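Side-chain contact in LP04448p (Drosophila melanogaster, PDB 2QK2), which probably binds tubulin through this HEAT-repeat TOG domain, one of those with which XMAP215-family proteins act at growing microtubule plus ends: residues V38-K41 / L42-H46. Residues are numbered along the deposited sequence; the frame is centred on the assembly and turned at random.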
loop_
_atom_site.group_PDB
_atom_site.type_symbol
_atom_site.label_atom_id
_atom_site.label_comp_id
_atom_site.label_asym_id
_atom_site.label_seq_id
_atom_site.Cartn_x
_atom_site.Cartn_y
_atom_site.Cartn_z
ATOM N N VAL A 38 -23.026 -0.381 -0.634
ATOM C CA VAL A 38 -23.455 -1.768 -0.640
ATOM C C VAL A 38 -22.254 -2.701 -0.652
ATOM O O VAL A 38 -22.225 -3.692 0.074
ATOM C CB VAL A 38 -24.356 -2.058 -1.862
ATOM C CG1 VAL A 38 -24.712 -3.529 -1.913
ATOM C CG2 VAL A 38 -25.630 -1.224 -1.766
ATOM N N LEU A 39 -21.260 -2.380 -1.475
ATOM C CA LEU A 39 -20.061 -3.204 -1.561
ATOM C C LEU A 39 -19.310 -3.197 -0.236
ATOM O O LEU A 39 -18.919 -4.249 0.272
ATOM C CB LEU A 39 -19.130 -2.698 -2.665
ATOM C CG LEU A 39 -17.758 -3.383 -2.749
ATOM C CD1 LEU A 39 -17.921 -4.859 -3.093
ATOM C CD2 LEU A 39 -16.913 -2.677 -3.803
ATOM N N GLU A 40 -19.105 -2.011 0.328
ATOM C CA GLU A 40 -18.381 -1.932 1.588
ATOM C C GLU A 40 -19.040 -2.791 2.662
ATOM O O GLU A 40 -18.351 -3.410 3.472
ATOM C CB GLU A 40 -18.270 -0.488 2.078
ATOM C CG GLU A 40 -17.261 -0.354 3.216
ATOM C CD GLU A 40 -16.926 1.087 3.561
ATOM O OE1 GLU A 40 -16.680 1.890 2.628
ATOM O OE2 GLU A 40 -16.894 1.410 4.769
ATOM N N LYS A 41 -20.370 -2.840 2.663
ATOM C CA LYS A 41 -21.085 -3.644 3.653
ATOM C C LYS A 41 -20.883 -5.136 3.395
ATOM O O LYS A 41 -20.700 -5.922 4.334
ATOM C CB LYS A 41 -22.579 -3.319 3.644
ATOM C CG LYS A 41 -23.359 -4.086 4.708
ATOM C CD LYS A 41 -24.851 -3.812 4.633
ATOM C CE LYS A 41 -25.602 -4.584 5.710
ATOM N NZ LYS A 41 -27.078 -4.406 5.577
ATOM N N LEU A 42 -20.931 -5.531 2.125
ATOM C CA LEU A 42 -20.718 -6.929 1.768
ATOM C C LEU A 42 -19.327 -7.365 2.223
ATOM O O LEU A 42 -19.162 -8.447 2.782
ATOM C CB LEU A 42 -20.828 -7.129 0.254
ATOM C CG LEU A 42 -22.225 -7.078 -0.365
ATOM C CD1 LEU A 42 -22.124 -7.173 -1.886
ATOM C CD2 LEU A 42 -23.066 -8.220 0.204
ATOM N N LEU A 43 -18.332 -6.515 1.981
ATOM C CA LEU A 43 -16.955 -6.823 2.351
ATOM C C LEU A 43 -16.750 -6.896 3.865
ATOM O O LEU A 43 -15.953 -7.701 4.349
ATOM C CB LEU A 43 -16.000 -5.792 1.735
ATOM C CG LEU A 43 -15.909 -5.809 0.202
ATOM C CD1 LEU A 43 -15.077 -4.629 -0.288
ATOM C CD2 LEU A 43 -15.290 -7.122 -0.264
ATOM N N THR A 44 -17.461 -6.062 4.617
ATOM C CA THR A 44 -17.316 -6.094 6.066
ATOM C C THR A 44 -18.089 -7.278 6.648
ATOM O O THR A 44 -17.674 -7.853 7.647
ATOM C CB THR A 44 -17.800 -4.785 6.733
ATOM O OG1 THR A 44 -19.198 -4.607 6.489
ATOM C CG2 THR A 44 -17.044 -3.595 6.177
ATOM N N ASP A 45 -19.201 -7.658 6.024
ATOM C CA ASP A 45 -19.979 -8.792 6.520
ATOM C C ASP A 45 -19.354 -10.155 6.205
ATOM O O ASP A 45 -19.629 -11.141 6.895
ATOM C CB ASP A 45 -21.407 -8.774 5.957
ATOM C CG ASP A 45 -22.236 -7.625 6.499
ATOM O OD1 ASP A 45 -22.044 -7.248 7.675
ATOM O OD2 ASP A 45 -23.092 -7.107 5.752
ATOM N N HIS A 46 -18.520 -10.216 5.170
ATOM C CA HIS A 46 -17.897 -11.474 4.773
ATOM C C HIS A 46 -16.388 -11.337 4.607
ATOM O O HIS A 46 -15.887 -11.176 3.493
ATOM C CB HIS A 46 -18.522 -11.952 3.465
ATOM C CG HIS A 46 -20.017 -11.954 3.489
ATOM N ND1 HIS A 46 -20.747 -12.783 4.314
ATOM C CD2 HIS A 46 -20.921 -11.207 2.812
ATOM C CE1 HIS A 46 -22.035 -12.547 4.144
ATOM N NE2 HIS A 46 -22.168 -11.595 3.238
#
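The last turns of helix 29-45 bring Leu-39 against Leu-43 on the buried side and Lys-41 against Thr-44 and Asp-45 on the exposed side. Leu-39 CG lies 3.8 Å from Leu-43 CD1, the two branched ends meeting at a slant one turn apart. Their first torsions differ: Leu-39 has CG anti to its own N (chi1 173°), whereas Leu-43 has CG anti to the carbonyl carbon (chi1 -66°), which tips its branch back over the preceding turn. The backbone bond from Leu-43 N to Leu-39 O, 2.9 Å long, fixes the spacing of this pair. In this HEAT-repeat array of paired helices, the leucine side faces helix 71-88, where Leu-43 touches Leu-83 and Leu-39 touches Cys-80; Leu-39 also reaches Leu-57 and Leu-61 of helix 55-67. An alanine in place of Leu-43 would remove CG and both methyls and is likely to open a gap beside Leu-39 and Leu-83. On the exposed side Lys-41 O accepts two bonds from one face of its carbonyl plane: Asp-45 N at 2.8 Å and Thr-44 OG1 at 2.9 Å. Asp-45 OD2 lies 3.2 Å from Lys-41 CG, alongside the extended lysine chain, but 4.8 Å from Lys-41 NZ, a distance at which the opposite charges may attract but form no direct contact. His-46 then leaves helical geometry, with Asp-45 CB 3.9 Å above the plane of its imidazole, over the centre of one face.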